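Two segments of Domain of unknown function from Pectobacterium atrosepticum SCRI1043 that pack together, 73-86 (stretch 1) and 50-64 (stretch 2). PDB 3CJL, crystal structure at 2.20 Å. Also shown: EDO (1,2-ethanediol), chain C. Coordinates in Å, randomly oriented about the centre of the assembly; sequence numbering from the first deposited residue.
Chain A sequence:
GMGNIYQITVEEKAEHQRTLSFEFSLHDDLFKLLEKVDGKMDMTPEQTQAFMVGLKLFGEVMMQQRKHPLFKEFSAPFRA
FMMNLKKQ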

# COMPACT_ATOMS: atom_id res chain seq x y z
N GLU A 73 -5.82 17.39 -3.28
CA GLU A 73 -6.84 17.59 -2.24
C GLU A 73 -6.73 16.60 -1.05
O GLU A 73 -7.22 16.90 0.04
CB GLU A 73 -8.25 17.50 -2.85
N PHE A 74 -6.10 15.44 -1.28
CA PHE A 74 -5.91 14.40 -0.25
C PHE A 74 -4.57 14.54 0.49
O PHE A 74 -4.34 13.87 1.51
CB PHE A 74 -5.97 13.02 -0.93
CG PHE A 74 -6.01 11.84 0.01
CD1 PHE A 74 -7.00 11.73 0.99
CD2 PHE A 74 -5.11 10.79 -0.13
CE1 PHE A 74 -7.04 10.62 1.84
CE2 PHE A 74 -5.15 9.68 0.71
CZ PHE A 74 -6.11 9.59 1.68
N SER A 75 -3.68 15.39 -0.01
CA SER A 75 -2.36 15.55 0.57
C SER A 75 -2.42 16.06 2.02
O SER A 75 -1.59 15.67 2.82
CB SER A 75 -1.49 16.49 -0.28
OG SER A 75 -2.08 17.77 -0.33
N ALA A 76 -3.40 16.91 2.32
CA ALA A 76 -3.56 17.47 3.66
C ALA A 76 -3.97 16.39 4.68
O ALA A 76 -3.21 16.15 5.62
CB ALA A 76 -4.56 18.64 3.67
N PRO A 77 -5.15 15.75 4.51
CA PRO A 77 -5.52 14.69 5.47
C PRO A 77 -4.54 13.51 5.53
O PRO A 77 -4.39 12.90 6.58
CB PRO A 77 -6.91 14.27 5.00
CG PRO A 77 -7.06 14.79 3.64
CD PRO A 77 -6.20 15.97 3.51
N PHE A 78 -3.85 13.22 4.43
CA PHE A 78 -2.87 12.16 4.40
C PHE A 78 -1.62 12.51 5.24
O PHE A 78 -1.12 11.68 5.98
CB PHE A 78 -2.44 11.83 2.96
CG PHE A 78 -1.54 10.64 2.90
CD1 PHE A 78 -2.04 9.37 3.20
CD2 PHE A 78 -0.17 10.78 2.62
CE1 PHE A 78 -1.20 8.25 3.19
CE2 PHE A 78 0.68 9.66 2.60
CZ PHE A 78 0.16 8.40 2.87
N ARG A 79 -1.13 13.73 5.10
CA ARG A 79 -0.05 14.22 5.93
C ARG A 79 -0.42 14.21 7.42
O ARG A 79 0.40 13.85 8.25
CB ARG A 79 0.37 15.63 5.51
CG ARG A 79 1.65 16.07 6.18
CD ARG A 79 2.33 17.24 5.44
NE ARG A 79 3.60 17.60 6.08
CZ ARG A 79 3.69 18.27 7.23
NH1 ARG A 79 2.61 18.69 7.89
NH2 ARG A 79 4.88 18.55 7.73
N ALA A 80 -1.65 14.60 7.75
CA ALA A 80 -2.12 14.59 9.13
C ALA A 80 -2.17 13.17 9.69
O ALA A 80 -1.84 12.93 10.85
CB ALA A 80 -3.50 15.26 9.24
N PHE A 81 -2.57 12.23 8.84
CA PHE A 81 -2.60 10.81 9.20
C PHE A 81 -1.16 10.32 9.46
O PHE A 81 -0.90 9.63 10.45
CB PHE A 81 -3.28 10.02 8.08
CG PHE A 81 -3.23 8.54 8.26
CD1 PHE A 81 -4.05 7.92 9.20
CD2 PHE A 81 -2.38 7.77 7.51
CE1 PHE A 81 -4.02 6.54 9.36
CE2 PHE A 81 -2.35 6.39 7.66
CZ PHE A 81 -3.17 5.78 8.60
N MSE A 82 -0.24 10.68 8.57
CA MSE A 82 1.16 10.30 8.71
C MSE A 82 1.78 10.87 9.98
O MSE A 82 2.53 10.18 10.65
CB MSE A 82 1.99 10.77 7.52
CG MSE A 82 1.75 10.02 6.21
SE MSE A 82 1.93 8.11 6.35
CE MSE A 82 3.73 8.04 7.11
N MSE A 83 1.46 12.12 10.30
CA MSE A 83 1.98 12.75 11.51
C MSE A 83 1.46 12.07 12.77
O MSE A 83 2.21 11.92 13.72
CB MSE A 83 1.65 14.24 11.56
CG MSE A 83 2.63 15.11 10.80
SE MSE A 83 1.98 16.94 10.79
CE MSE A 83 1.25 17.08 12.54
N ASN A 84 0.20 11.67 12.79
CA ASN A 84 -0.35 10.93 13.92
C ASN A 84 0.29 9.54 14.07
O ASN A 84 0.54 9.12 15.20
CB ASN A 84 -1.86 10.81 13.82
CG ASN A 84 -2.46 10.15 15.05
OD1 ASN A 84 -2.47 10.75 16.12
ND2 ASN A 84 -2.94 8.92 14.91
N LEU A 85 0.56 8.85 12.96
CA LEU A 85 1.25 7.56 13.02
C LEU A 85 2.68 7.68 13.55
O LEU A 85 3.15 6.77 14.24
CB LEU A 85 1.29 6.85 11.65
CG LEU A 85 -0.02 6.25 11.13
CD1 LEU A 85 0.18 5.78 9.69
CD2 LEU A 85 -0.57 5.12 12.04
N LYS A 86 3.37 8.76 13.20
CA LYS A 86 4.75 8.98 13.66
C LYS A 86 4.86 9.36 15.14
O LYS A 86 5.91 9.17 15.74
CB LYS A 86 5.46 10.02 12.79
CG LYS A 86 5.76 9.50 11.40
CD LYS A 86 6.24 10.62 10.50
CE LYS A 86 6.37 10.18 9.07
NZ LYS A 86 6.77 11.34 8.25
C1 EDO C . 6.72 5.72 10.35
O1 EDO C . 5.60 5.23 11.10
C2 EDO C . 6.27 6.12 8.94
O2 EDO C . 7.38 6.57 8.15
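Stretch 2 (50-64) AFMVGLKLFGEVMMQ

How does stretch 2 lie on stretch 1? All of stretch 2, residues 50 to 64, is helical, with backbone hydrogen bonds from each N to the O four residues earlier, running from Gly54 N to Ala50 O, 2.9 Å, through to Gln64 N to Glu60 O, 3.0 Å; the one from Val61 N to Leu57 O, 3.5 Å, is weak. Its helix begins earlier in the chain. It crosses the helix of stretch 1 at a signed angle of -137°, so the two run in roughly opposing directions, and their axes come no closer than 12.3 Å. The register therefore descends along stretch 2 as stretch 1 advances: the CA atoms of Phe78 and Gly59 are 8.7 Å apart, those of Met82 and Leu55 9.4 Å, and those of Leu85 and Met52 10.4 Å. No hydrogen bond joins the two stretches; the contact is made by apolar side chains.

What meets the beginning of stretch 1? The CA-to-CB bond of Phe74 points toward stretch 2, and its ring takes two neighbours at its edge, CD2 lying 3.8 Å from Met62 SE and CE2 4.2 Å from Phe58 CE1. Met62 is a selenomethionine, and it reaches on to the next aromatic ring of this face, one helical turn later.

Why is Phe78 so deeply embedded? Its side chain is a knob among Leu55, Phe58, Gly59 and Met62. Met62 CE lies over one face of the ring, 3.3 Å from Phe78 CD2, in a CH-pi contact, while Leu55 CD1 approaches the ring edge, 3.6 Å from Phe78 CE1. The ring of Phe58 lies oblique to it, with Phe58 CZ 3.7 Å from Phe78 CE1. Phe78 CZ lies 4.1 Å from Gly59 CA; an ideal CB there would be a tight 3.5 Å from Phe78 CZ.

How does the contact continue to the end of stretch 1? Here Leu55 is the knob, set among Phe78, Phe81, Met82 and Leu85. Phe81 brings CE2 to 3.9 Å from Leu55 CD1 and CZ to 4.0 Å from Phe51 CE1. The CA-to-CB bond of Met82, also a selenomethionine, points sideways, but with chi1 and chi2 both m, the end of the chain comes nearer, and SE lies 3.7 Å from Leu55 CD2. Nearby, Lys56 NZ donates a hydrogen bond to O2 of the bound ethanediol, 3.1 Å. Leu85 closes the interface: its CD1 is 3.4 Å from Phe51 CZ, at the edge of that ring, and 3.6 Å from Leu55 CD2.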

# COMPACT_ATOMS: atom_id res chain seq x y z
N ALA A 50 1.42 -5.59 6.79
CA ALA A 50 0.58 -5.27 5.61
C ALA A 50 0.26 -3.76 5.49
O ALA A 50 0.35 -3.16 4.44
CB ALA A 50 -0.73 -6.10 5.65
N PHE A 51 -0.13 -3.18 6.61
CA PHE A 51 -0.47 -1.76 6.71
C PHE A 51 0.71 -0.88 6.33
O PHE A 51 0.55 0.04 5.52
CB PHE A 51 -1.01 -1.49 8.13
CG PHE A 51 -0.84 -0.10 8.62
CD1 PHE A 51 -1.68 0.91 8.22
CD2 PHE A 51 0.15 0.18 9.54
CE1 PHE A 51 -1.48 2.19 8.71
CE2 PHE A 51 0.32 1.45 10.01
CZ PHE A 51 -0.49 2.44 9.60
N MSE A 52 1.88 -1.18 6.87
CA MSE A 52 3.10 -0.40 6.60
C MSE A 52 3.60 -0.57 5.18
O MSE A 52 3.99 0.40 4.55
CB MSE A 52 4.18 -0.77 7.61
CG MSE A 52 3.87 -0.24 9.03
SE MSE A 52 3.82 1.74 9.20
CE MSE A 52 5.39 2.06 8.12
N VAL A 53 3.56 -1.79 4.65
CA VAL A 53 3.95 -2.03 3.25
C VAL A 53 3.01 -1.28 2.30
O VAL A 53 3.46 -0.60 1.38
CB VAL A 53 3.97 -3.54 2.90
CG1 VAL A 53 4.09 -3.77 1.39
CG2 VAL A 53 5.10 -4.23 3.64
N GLY A 54 1.72 -1.42 2.54
CA GLY A 54 0.71 -0.79 1.71
C GLY A 54 0.78 0.71 1.70
O GLY A 54 0.76 1.32 0.64
N LEU A 55 0.89 1.29 2.89
CA LEU A 55 1.05 2.75 3.08
C LEU A 55 2.30 3.37 2.39
O LEU A 55 2.22 4.44 1.80
CB LEU A 55 1.11 3.03 4.58
CG LEU A 55 1.16 4.46 5.08
CD1 LEU A 55 -0.11 5.17 4.70
CD2 LEU A 55 1.38 4.44 6.58
N LYS A 56 3.46 2.72 2.53
CA LYS A 56 4.68 3.17 1.88
C LYS A 56 4.60 3.04 0.35
O LYS A 56 5.09 3.90 -0.36
CB LYS A 56 5.92 2.42 2.39
CG LYS A 56 6.21 2.48 3.89
CD LYS A 56 6.06 3.84 4.55
CE LYS A 56 7.14 4.79 4.20
NZ LYS A 56 6.99 6.04 5.07
N LEU A 57 3.98 1.98 -0.15
CA LEU A 57 3.79 1.82 -1.60
C LEU A 57 2.89 2.92 -2.15
O LEU A 57 3.31 3.61 -3.06
CB LEU A 57 3.20 0.45 -1.96
CG LEU A 57 4.16 -0.74 -1.91
CD1 LEU A 57 3.38 -2.04 -2.13
CD2 LEU A 57 5.30 -0.58 -2.93
N PHE A 58 1.69 3.10 -1.60
CA PHE A 58 0.79 4.11 -2.18
C PHE A 58 1.21 5.54 -1.84
O PHE A 58 1.07 6.41 -2.68
CB PHE A 58 -0.72 3.75 -1.98
CG PHE A 58 -1.44 4.47 -0.88
CD1 PHE A 58 -1.93 5.75 -1.10
CD2 PHE A 58 -1.75 3.82 0.31
CE1 PHE A 58 -2.63 6.41 -0.11
CE2 PHE A 58 -2.48 4.47 1.31
CZ PHE A 58 -2.91 5.77 1.10
N GLY A 59 1.84 5.74 -0.68
CA GLY A 59 2.35 7.05 -0.28
C GLY A 59 3.49 7.58 -1.13
O GLY A 59 3.53 8.76 -1.44
N GLU A 60 4.42 6.70 -1.49
CA GLU A 60 5.48 7.01 -2.45
C GLU A 60 4.93 7.45 -3.82
O GLU A 60 5.42 8.41 -4.40
CB GLU A 60 6.39 5.79 -2.59
CG GLU A 60 7.54 5.94 -3.58
CD GLU A 60 8.45 7.12 -3.27
OE1 GLU A 60 8.75 7.38 -2.08
OE2 GLU A 60 8.87 7.78 -4.25
N VAL A 61 3.92 6.76 -4.34
CA VAL A 61 3.32 7.15 -5.64
C VAL A 61 2.71 8.55 -5.60
O VAL A 61 2.86 9.34 -6.53
CB VAL A 61 2.28 6.13 -6.14
CG1 VAL A 61 1.61 6.64 -7.41
CG2 VAL A 61 2.93 4.78 -6.42
N MSE A 62 2.01 8.85 -4.52
CA MSE A 62 1.45 10.18 -4.32
C MSE A 62 2.55 11.26 -4.20
O MSE A 62 2.36 12.35 -4.71
CB MSE A 62 0.53 10.18 -3.11
CG MSE A 62 -0.70 9.33 -3.35
SE MSE A 62 -2.11 9.51 -2.01
CE MSE A 62 -1.00 9.66 -0.41
N MSE A 63 3.67 10.94 -3.55
CA MSE A 63 4.83 11.87 -3.52
C MSE A 63 5.32 12.16 -4.93
O MSE A 63 5.66 13.28 -5.25
CB MSE A 63 6.04 11.28 -2.76
CG MSE A 63 5.92 11.05 -1.27
SE MSE A 63 5.08 12.46 -0.32
CE MSE A 63 3.16 11.67 -0.16
N GLN A 64 5.37 11.12 -5.77
CA GLN A 64 5.80 11.27 -7.17
C GLN A 64 4.78 11.98 -8.05
O GLN A 64 5.15 12.59 -9.04
CB GLN A 64 6.11 9.90 -7.75
CG GLN A 64 7.29 9.23 -7.08
CD GLN A 64 7.50 7.81 -7.54
OE1 GLN A 64 6.96 7.40 -8.56
NE2 GLN A 64 8.31 7.07 -6.80